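Local coordinates for adhesin (Streptococcus sanguinis SK1 = NCTC 7863, PDB 6VT2), which binds sialylated glycans through two tandem Siglec-like modules, consistent with a role in bacterial adhesion to sialoglycan-bearing host surfaces, at residues A[32-43]-A[98-109]; A[201-209]-A[225-235]. All coordinates share one frame; numbering follows the deposited sequence.

Contact 1 (A[32-43]-A[98-109]). With CA (calcium ion), chain H; GAL (beta-D-galactopyranose), chain D; SIA (N-acetyl-alpha-neuraminic acid), chain B; SO4 (sulfate ion), chain L.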
# COMPACT_ATOMS: atom_id res chain seq x y z
N SER A 32 -37.51 10.06 47.78
CA SER A 32 -36.74 10.33 49.02
C SER A 32 -35.31 10.71 48.65
O SER A 32 -34.66 11.22 49.47
CB SER A 32 -36.69 9.14 49.92
OG SER A 32 -35.83 8.13 49.40
N GLY A 33 -34.83 10.24 47.50
CA GLY A 33 -33.47 10.44 47.09
C GLY A 33 -32.50 9.41 47.59
O GLY A 33 -31.32 9.58 47.33
N ARG A 34 -32.93 8.46 48.41
CA ARG A 34 -32.04 7.47 48.98
C ARG A 34 -32.56 6.06 48.76
O ARG A 34 -33.65 5.70 49.18
CB ARG A 34 -31.82 7.75 50.47
CG ARG A 34 -30.94 6.79 51.10
CD ARG A 34 -30.66 7.13 52.57
NE ARG A 34 -29.93 6.06 53.19
CZ ARG A 34 -29.32 6.11 54.36
NH1 ARG A 34 -29.27 7.26 55.01
NH2 ARG A 34 -28.72 5.05 54.85
N VAL A 35 -31.70 5.23 48.17
CA VAL A 35 -31.96 3.82 48.01
C VAL A 35 -30.91 3.04 48.78
O VAL A 35 -29.70 3.34 48.71
CB VAL A 35 -31.96 3.47 46.52
CG1 VAL A 35 -31.88 1.97 46.33
CG2 VAL A 35 -33.15 4.07 45.86
N ASN A 36 -31.37 2.10 49.57
CA ASN A 36 -30.53 1.40 50.50
C ASN A 36 -30.14 0.03 49.98
O ASN A 36 -29.12 -0.49 50.40
CB ASN A 36 -31.22 1.29 51.86
CG ASN A 36 -31.07 2.51 52.69
OD1 ASN A 36 -30.70 3.54 52.21
ND2 ASN A 36 -31.49 2.40 53.96
N ARG A 37 -30.93 -0.59 49.12
CA ARG A 37 -30.59 -1.93 48.62
C ARG A 37 -30.99 -2.01 47.15
O ARG A 37 -31.97 -1.48 46.80
CB ARG A 37 -31.37 -3.03 49.33
CG ARG A 37 -31.15 -3.09 50.84
CD ARG A 37 -31.96 -4.13 51.54
NE ARG A 37 -31.71 -5.55 51.42
CZ ARG A 37 -30.64 -6.18 51.04
NH1 ARG A 37 -30.69 -7.50 50.99
NH2 ARG A 37 -29.54 -5.59 50.63
N VAL A 38 -30.02 -2.53 46.33
CA VAL A 38 -30.48 -3.04 44.95
C VAL A 38 -30.02 -4.51 44.92
O VAL A 38 -28.95 -4.76 45.25
CB VAL A 38 -29.80 -2.18 43.88
CG1 VAL A 38 -30.11 -2.72 42.50
CG2 VAL A 38 -30.21 -0.73 44.01
N ILE A 39 -30.92 -5.39 44.56
CA ILE A 39 -30.72 -6.85 44.60
C ILE A 39 -30.95 -7.40 43.20
O ILE A 39 -31.83 -6.97 42.57
CB ILE A 39 -31.80 -7.44 45.54
CG1 ILE A 39 -31.54 -7.01 46.97
CG2 ILE A 39 -31.92 -8.94 45.43
CD1 ILE A 39 -32.73 -7.23 47.88
N VAL A 40 -30.12 -8.35 42.79
CA VAL A 40 -30.36 -9.13 41.57
C VAL A 40 -30.57 -10.54 42.08
O VAL A 40 -29.74 -10.98 42.78
CB VAL A 40 -29.20 -9.06 40.59
CG1 VAL A 40 -29.52 -9.86 39.34
CG2 VAL A 40 -28.89 -7.64 40.25
N ARG A 41 -31.67 -11.17 41.71
CA ARG A 41 -31.91 -12.49 42.30
C ARG A 41 -32.67 -13.40 41.35
O ARG A 41 -33.33 -12.96 40.44
CB ARG A 41 -32.72 -12.35 43.59
CG ARG A 41 -34.06 -11.66 43.41
CD ARG A 41 -34.99 -11.77 44.62
NE ARG A 41 -35.63 -13.05 44.67
CZ ARG A 41 -36.39 -13.44 45.65
NH1 ARG A 41 -36.59 -12.64 46.68
NH2 ARG A 41 -36.97 -14.61 45.60
N ASN A 42 -32.61 -14.68 41.68
CA ASN A 42 -33.47 -15.67 41.02
C ASN A 42 -34.90 -15.45 41.49
O ASN A 42 -35.06 -15.09 42.57
CB ASN A 42 -33.14 -17.08 41.50
CG ASN A 42 -31.83 -17.53 40.93
OD1 ASN A 42 -31.20 -16.73 40.30
ND2 ASN A 42 -31.44 -18.76 41.16
N ILE A 43 -35.87 -15.79 40.69
CA ILE A 43 -37.29 -15.70 41.11
C ILE A 43 -37.52 -16.58 42.33
O ILE A 43 -38.30 -16.20 43.17
CB ILE A 43 -38.26 -16.07 39.95
CG1 ILE A 43 -39.72 -15.75 40.29
CG2 ILE A 43 -38.12 -17.52 39.50
CD1 ILE A 43 -39.99 -14.32 40.70
N LYS A 98 -33.57 -12.88 35.28
CA LYS A 98 -33.26 -12.58 36.67
C LYS A 98 -33.92 -11.26 37.06
O LYS A 98 -34.13 -10.44 36.26
CB LYS A 98 -31.76 -12.55 36.88
CG LYS A 98 -31.03 -13.81 36.46
CD LYS A 98 -31.43 -14.95 37.36
CE LYS A 98 -31.10 -16.22 36.64
NZ LYS A 98 -31.22 -17.41 37.48
N TYR A 99 -34.16 -11.14 38.34
CA TYR A 99 -35.05 -10.09 38.85
C TYR A 99 -34.24 -9.08 39.65
O TYR A 99 -33.31 -9.44 40.37
CB TYR A 99 -36.11 -10.73 39.72
CG TYR A 99 -37.05 -11.53 38.89
CD1 TYR A 99 -36.73 -12.78 38.44
CD2 TYR A 99 -38.24 -10.97 38.47
CE1 TYR A 99 -37.57 -13.46 37.55
CE2 TYR A 99 -39.14 -11.66 37.65
CZ TYR A 99 -38.76 -12.88 37.14
OH TYR A 99 -39.63 -13.47 36.30
N VAL A 100 -34.60 -7.82 39.48
CA VAL A 100 -33.92 -6.71 40.14
C VAL A 100 -34.91 -6.03 41.07
O VAL A 100 -36.00 -5.64 40.65
CB VAL A 100 -33.31 -5.75 39.12
CG1 VAL A 100 -32.58 -4.67 39.86
CG2 VAL A 100 -32.36 -6.46 38.16
N ARG A 101 -34.49 -5.86 42.32
CA ARG A 101 -35.33 -5.19 43.29
C ARG A 101 -34.55 -4.08 43.97
O ARG A 101 -33.40 -4.13 44.03
CB ARG A 101 -35.82 -6.15 44.37
CG ARG A 101 -36.52 -7.38 43.81
CD ARG A 101 -36.94 -8.21 45.00
NE ARG A 101 -38.15 -7.73 45.61
CZ ARG A 101 -38.72 -8.31 46.65
NH1 ARG A 101 -38.17 -9.36 47.21
NH2 ARG A 101 -39.84 -7.85 47.16
N ALA A 102 -35.28 -3.09 44.41
CA ALA A 102 -34.61 -2.02 45.13
C ALA A 102 -35.47 -1.62 46.32
O ALA A 102 -36.70 -1.73 46.27
CB ALA A 102 -34.35 -0.81 44.24
N GLU A 103 -34.82 -1.14 47.37
CA GLU A 103 -35.50 -0.72 48.60
C GLU A 103 -35.00 0.64 49.03
O GLU A 103 -33.79 0.90 49.00
CB GLU A 103 -35.24 -1.76 49.66
CG GLU A 103 -35.98 -1.44 51.00
CD GLU A 103 -35.63 -2.52 52.00
OE1 GLU A 103 -35.33 -2.17 53.16
OE2 GLU A 103 -35.57 -3.72 51.62
N ASP A 104 -35.94 1.51 49.40
CA ASP A 104 -35.60 2.85 49.85
C ASP A 104 -35.33 2.81 51.36
O ASP A 104 -35.35 1.76 52.01
CB ASP A 104 -36.67 3.88 49.43
CG ASP A 104 -38.01 3.74 50.13
OD1 ASP A 104 -38.04 3.00 51.12
OD2 ASP A 104 -38.96 4.38 49.57
N ALA A 105 -34.96 3.98 51.91
CA ALA A 105 -34.58 3.95 53.32
C ALA A 105 -35.78 3.81 54.22
O ALA A 105 -35.63 3.38 55.37
CB ALA A 105 -33.82 5.23 53.68
N ALA A 106 -36.99 4.06 53.72
CA ALA A 106 -38.20 3.87 54.48
C ALA A 106 -38.64 2.41 54.49
O ALA A 106 -39.63 2.07 55.14
CB ALA A 106 -39.30 4.78 53.92
N GLY A 107 -37.93 1.54 53.76
CA GLY A 107 -38.22 0.13 53.75
C GLY A 107 -39.15 -0.31 52.65
O GLY A 107 -39.54 -1.50 52.62
N ASN A 108 -39.51 0.59 51.74
CA ASN A 108 -40.35 0.24 50.62
C ASN A 108 -39.52 -0.51 49.59
O ASN A 108 -38.59 0.07 49.03
CB ASN A 108 -40.96 1.47 49.96
CG ASN A 108 -41.74 2.29 50.95
OD1 ASN A 108 -42.74 1.84 51.56
ND2 ASN A 108 -41.30 3.51 51.12
N ILE A 109 -39.84 -1.78 49.34
CA ILE A 109 -39.06 -2.58 48.37
C ILE A 109 -39.98 -2.83 47.19
O ILE A 109 -41.14 -2.92 47.35
CB ILE A 109 -38.52 -3.88 48.99
CG1 ILE A 109 -37.64 -4.66 48.01
CG2 ILE A 109 -39.65 -4.73 49.47
CD1 ILE A 109 -36.87 -5.78 48.61
CA CA H . -39.68 5.85 48.30
C1 GAL D . -38.41 -20.04 36.43
C2 GAL D . -37.79 -20.74 35.20
C3 GAL D . -36.93 -19.77 34.39
C4 GAL D . -37.72 -18.49 34.07
C5 GAL D . -38.24 -17.90 35.37
C6 GAL D . -39.08 -16.63 35.19
O2 GAL D . -36.93 -21.80 35.59
O3 GAL D . -36.50 -20.36 33.17
O4 GAL D . -38.80 -18.79 33.21
O5 GAL D . -39.07 -18.85 36.04
O6 GAL D . -39.42 -16.04 36.45
C1 SIA B . -34.87 -18.56 32.67
C2 SIA B . -35.20 -20.11 32.80
C3 SIA B . -35.12 -20.89 31.48
C4 SIA B . -33.71 -20.98 30.89
C5 SIA B . -32.72 -21.50 31.94
C6 SIA B . -32.87 -20.70 33.26
C7 SIA B . -32.06 -21.26 34.46
C8 SIA B . -32.46 -20.54 35.77
C9 SIA B . -31.44 -20.81 36.86
C10 SIA B . -30.55 -22.48 31.30
C11 SIA B . -29.13 -22.18 30.81
N5 SIA B . -31.34 -21.40 31.48
O1A SIA B . -35.24 -17.99 31.63
O1B SIA B . -34.31 -18.08 33.70
O4 SIA B . -33.68 -21.84 29.74
O6 SIA B . -34.22 -20.72 33.71
O7 SIA B . -32.18 -22.67 34.54
O8 SIA B . -32.60 -19.14 35.51
O9 SIA B . -30.26 -20.06 36.57
O10 SIA B . -30.92 -23.63 31.51
S SO4 L . -27.64 -7.43 50.20
O1 SO4 L . -26.62 -8.42 50.24
O2 SO4 L . -28.63 -7.79 49.32
O3 SO4 L . -28.11 -7.28 51.53
O4 SO4 L . -27.00 -6.22 49.77
O HOH W 1 -35.20 -10.03 47.61
O HOH W 2 -40.62 7.60 47.08

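Contact 2 (A[201-209]-A[225-235]). With CA (calcium ion), chain J.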
# COMPACT_ATOMS: atom_id res chain seq x y z
N ASP A 201 -4.65 -18.06 -11.52
CA ASP A 201 -3.87 -17.06 -12.26
C ASP A 201 -3.75 -17.58 -13.68
O ASP A 201 -3.10 -18.60 -13.90
CB ASP A 201 -2.50 -16.83 -11.66
CG ASP A 201 -1.83 -15.55 -12.18
OD1 ASP A 201 -2.17 -15.09 -13.28
OD2 ASP A 201 -1.01 -15.03 -11.39
N ARG A 202 -4.34 -16.85 -14.60
CA ARG A 202 -4.31 -17.17 -16.02
C ARG A 202 -3.70 -16.07 -16.87
O ARG A 202 -3.82 -16.11 -18.11
CB ARG A 202 -5.73 -17.44 -16.53
CG ARG A 202 -6.44 -18.51 -15.78
CD ARG A 202 -7.88 -18.67 -16.34
NE ARG A 202 -8.71 -17.50 -16.06
CZ ARG A 202 -9.23 -16.68 -16.98
NH1 ARG A 202 -9.00 -16.88 -18.28
NH2 ARG A 202 -9.96 -15.65 -16.60
N VAL A 203 -3.08 -15.09 -16.26
CA VAL A 203 -2.55 -13.94 -16.99
C VAL A 203 -1.08 -13.81 -16.64
O VAL A 203 -0.74 -13.68 -15.46
CB VAL A 203 -3.31 -12.67 -16.63
CG1 VAL A 203 -2.83 -11.54 -17.56
CG2 VAL A 203 -4.80 -12.90 -16.81
N ALA A 204 -0.22 -13.83 -17.65
CA ALA A 204 1.18 -13.59 -17.43
C ALA A 204 1.46 -12.13 -17.11
O ALA A 204 0.65 -11.24 -17.36
CB ALA A 204 1.99 -13.98 -18.66
N PRO A 205 2.62 -11.85 -16.51
CA PRO A 205 2.99 -10.46 -16.25
C PRO A 205 3.04 -9.64 -17.53
O PRO A 205 3.24 -10.16 -18.62
CB PRO A 205 4.38 -10.57 -15.64
CG PRO A 205 4.45 -11.95 -15.01
CD PRO A 205 3.59 -12.79 -15.93
N VAL A 206 2.92 -8.33 -17.33
CA VAL A 206 2.86 -7.35 -18.38
C VAL A 206 4.11 -6.48 -18.27
O VAL A 206 4.44 -5.98 -17.18
CB VAL A 206 1.62 -6.47 -18.29
CG1 VAL A 206 1.70 -5.35 -19.32
CG2 VAL A 206 0.38 -7.29 -18.48
N PHE A 207 4.77 -6.26 -19.42
CA PHE A 207 5.91 -5.33 -19.57
C PHE A 207 5.33 -4.02 -20.05
O PHE A 207 4.93 -3.89 -21.22
CB PHE A 207 6.96 -5.90 -20.50
CG PHE A 207 8.09 -4.95 -20.81
CD1 PHE A 207 8.60 -4.12 -19.85
CD2 PHE A 207 8.63 -4.94 -22.07
CE1 PHE A 207 9.64 -3.29 -20.14
CE2 PHE A 207 9.67 -4.05 -22.38
CZ PHE A 207 10.17 -3.25 -21.42
N VAL A 208 5.25 -3.06 -19.14
CA VAL A 208 4.62 -1.79 -19.47
C VAL A 208 5.33 -1.06 -20.61
O VAL A 208 4.70 -0.37 -21.42
CB VAL A 208 4.58 -0.93 -18.20
CG1 VAL A 208 4.04 0.43 -18.53
CG2 VAL A 208 3.80 -1.59 -17.12
N ASP A 209 6.65 -1.18 -20.70
CA ASP A 209 7.43 -0.41 -21.66
C ASP A 209 7.70 -1.19 -22.95
O ASP A 209 8.64 -0.87 -23.68
CB ASP A 209 8.70 0.04 -20.94
CG ASP A 209 8.40 0.98 -19.80
OD1 ASP A 209 7.87 2.09 -20.06
OD2 ASP A 209 8.58 0.61 -18.61
N GLU A 225 14.40 3.03 -17.17
CA GLU A 225 13.56 2.41 -16.13
C GLU A 225 12.51 1.60 -16.87
O GLU A 225 11.83 2.16 -17.67
CB GLU A 225 12.87 3.42 -15.24
CG GLU A 225 13.86 4.07 -14.31
CD GLU A 225 13.19 4.98 -13.34
OE1 GLU A 225 13.60 5.03 -12.19
OE2 GLU A 225 12.26 5.63 -13.76
N LEU A 226 12.40 0.34 -16.56
CA LEU A 226 11.48 -0.58 -17.23
C LEU A 226 10.44 -0.98 -16.19
O LEU A 226 10.84 -1.29 -15.13
CB LEU A 226 12.24 -1.81 -17.68
CG LEU A 226 12.93 -1.67 -19.02
CD1 LEU A 226 14.06 -0.66 -18.92
CD2 LEU A 226 13.45 -3.01 -19.45
N HIS A 227 9.18 -1.09 -16.60
CA HIS A 227 8.19 -1.31 -15.47
C HIS A 227 7.40 -2.56 -15.86
O HIS A 227 7.12 -2.72 -16.99
CB HIS A 227 7.28 -0.09 -15.35
CG HIS A 227 7.95 1.22 -15.06
ND1 HIS A 227 8.70 1.88 -15.97
CD2 HIS A 227 7.93 2.02 -14.01
CE1 HIS A 227 9.14 2.99 -15.47
NE2 HIS A 227 8.69 3.09 -14.27
N PHE A 228 7.06 -3.38 -14.88
CA PHE A 228 6.33 -4.63 -15.04
C PHE A 228 5.24 -4.70 -13.98
O PHE A 228 5.43 -4.22 -12.88
CB PHE A 228 7.23 -5.82 -14.86
CG PHE A 228 8.47 -5.82 -15.74
CD1 PHE A 228 9.60 -5.14 -15.37
CD2 PHE A 228 8.48 -6.53 -16.92
CE1 PHE A 228 10.75 -5.18 -16.15
CE2 PHE A 228 9.59 -6.52 -17.71
CZ PHE A 228 10.72 -5.86 -17.36
N TYR A 229 4.12 -5.34 -14.31
CA TYR A 229 3.15 -5.65 -13.27
C TYR A 229 2.50 -6.97 -13.60
O TYR A 229 2.67 -7.55 -14.67
CB TYR A 229 2.09 -4.56 -13.14
CG TYR A 229 1.14 -4.45 -14.28
CD1 TYR A 229 -0.04 -5.18 -14.28
CD2 TYR A 229 1.40 -3.58 -15.34
CE1 TYR A 229 -0.93 -5.02 -15.32
CE2 TYR A 229 0.52 -3.44 -16.37
CZ TYR A 229 -0.64 -4.16 -16.36
OH TYR A 229 -1.49 -4.02 -17.43
N ASP A 230 1.84 -7.51 -12.62
CA ASP A 230 1.09 -8.76 -12.85
C ASP A 230 -0.28 -8.57 -12.21
O ASP A 230 -0.35 -7.89 -11.22
CB ASP A 230 1.84 -9.95 -12.27
CG ASP A 230 1.23 -11.28 -12.64
OD1 ASP A 230 1.14 -11.53 -13.76
OD2 ASP A 230 0.80 -11.92 -11.71
N ASN A 231 -1.29 -9.31 -12.66
CA ASN A 231 -2.64 -9.28 -12.06
C ASN A 231 -2.61 -9.78 -10.59
O ASN A 231 -3.38 -9.32 -9.83
CB ASN A 231 -3.63 -10.09 -12.89
CG ASN A 231 -3.33 -11.56 -12.91
OD1 ASN A 231 -2.22 -11.91 -12.82
ND2 ASN A 231 -4.33 -12.41 -12.97
N SER A 232 -1.65 -10.62 -10.21
CA SER A 232 -1.49 -11.08 -8.81
C SER A 232 -0.82 -10.01 -7.95
O SER A 232 -0.78 -10.18 -6.76
CB SER A 232 -0.68 -12.30 -8.72
OG SER A 232 0.64 -12.01 -9.11
N GLY A 233 -0.19 -9.02 -8.58
CA GLY A 233 0.58 -8.04 -7.87
C GLY A 233 1.98 -8.48 -7.55
O GLY A 233 2.69 -7.73 -6.85
N LYS A 234 2.41 -9.66 -8.04
CA LYS A 234 3.70 -10.21 -7.69
C LYS A 234 4.40 -10.76 -8.92
O LYS A 234 3.82 -11.56 -9.67
CB LYS A 234 3.55 -11.30 -6.63
CG LYS A 234 4.76 -12.11 -6.37
CD LYS A 234 5.93 -11.26 -5.85
CE LYS A 234 7.09 -12.15 -5.47
NZ LYS A 234 8.35 -11.40 -5.30
N ILE A 235 5.62 -10.32 -9.14
CA ILE A 235 6.53 -10.92 -10.10
C ILE A 235 7.71 -11.50 -9.36
O ILE A 235 8.26 -10.88 -8.44
CB ILE A 235 6.96 -9.87 -11.15
CG1 ILE A 235 5.72 -9.53 -11.99
CG2 ILE A 235 8.14 -10.31 -11.92
CD1 ILE A 235 6.00 -8.35 -12.93
CA CA J . -0.42 -13.43 -13.24
O HOH W 3 -0.78 -9.67 -15.46

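Contact 1 (A[32-43]-A[98-109])
Arg41 and Tyr99, near one end of the pairing, bond in both directions through their backbones; strand 35-41, an outer strand of the mixed sheet of the first Siglec-like module, here runs antiparallel to strand 95-104. Ile39 with Arg101 repeats the two-way pairing. Near the far end Glu103 O accepts from both Asn36 N (2.8 Å) and Arg37 N (3.2 Å), a classic beta bulge.

Apolar contacts fill the face bearing Val38, Val40, Val100 and Ala102. Val38 CG1 meets Val100 CG1, while its other branch, CG2, reaches Ala102 CB; Val100 continues onto Val26 of strand 21-29, so this face looks into the sandwich.

The other face mixes charged chains with Ile39 and Tyr99. Arg41 and Arg101 bring their NH1 atoms to 3.7 Å with guanidinium planes 63° apart, and one water accepts from both. Arg41 NE gives a nearly straight bond to Asn42 O, Arg41 NH1 bonds to Ala46 O, and Arg101 is held by Thr110 and forms a salt bridge with Asp47. Ile109 CD1 lies over the centre of the Arg101 guanidinium.

At the sugar end, Ile43 CD1 sits over the Tyr99 ring in a CH-pi contact, 4.0 Å from the centroid, while Tyr99 OH donates to galactose O6 (2.6 Å). Lys98 bends at its second torsion (chi2 -67°), and its NZ reaches Asn42 OD1 (2.9 Å) from above the amide plane as well as sialic acid O8 and O9. Asn42 ND2 is held in turn by Asp53.

At the opposite end Asp104 OD2 binds calcium at 2.1 Å, with Asp2, Thr4 and Asp30. The chemistry implies a division of labour: a metal-bound turn at one end, and at the other a lysine ammonium and a tyrosine hydroxyl presented to the glycan.

Contact 2 (A[201-209]-A[225-235])
Asp209 OD2 is gripped twice by His227: ND1 donates in its ring plane to the syn lone pair, 2.9 Å away, and the backbone N adds a weak bond of 2.7 Å. Arg212 holds the other oxygen, OD1. The pair lies at one end of an edge pairing in the second Siglec-like module, where short strand 206-207 runs antiparallel to strand 222-229.

Val206 and Tyr229 exchange backbone bonds. With its first torsion at 69°, Tyr229 lays its ring alongside Val206, whose CB sits over one face, while Val208 CG2 meets the ring edge. On the other side of the sheet Phe207 and Phe228 have near-parallel planes (24°) but are slid apart with little overlap, and both touch Val301 of strand 296-305.

At the calcium site Asp201 and Asp230 approach the ion from opposite directions, each binding it through both carboxylate oxygens; Val203 O (2.2 Å), Asn231 OD1 and Asp305 also coordinate it. The ion probably offsets the mutual repulsion of these acidic oxygens. Ser232 N meets Asp230 OD2 from above the carboxylate plane, closing an Asx turn, and Ser232 OG donates to the anti lone pair of Asp230 OD2 at 2.6 Å.

From the N terminus, contact 1 comes first: 32-43 leaves the first calcium region, and 54 residues later 98-109 returns beside it, closing a long loop that includes strands 58-61 and 76-83. The chain then passes through an atypical Rib region before contact 2 opens at 201-209, and 225-235 closes a much shorter loop holding strand 213-217. The two follow in series, neither nested nor crossed, with centres about 72 Å apart. Contact 1 joins an edge strand to its neighbour in a mixed sheet and spans from metal to sugar; contact 2 ties the entry of the second module to its antiparallel sheet.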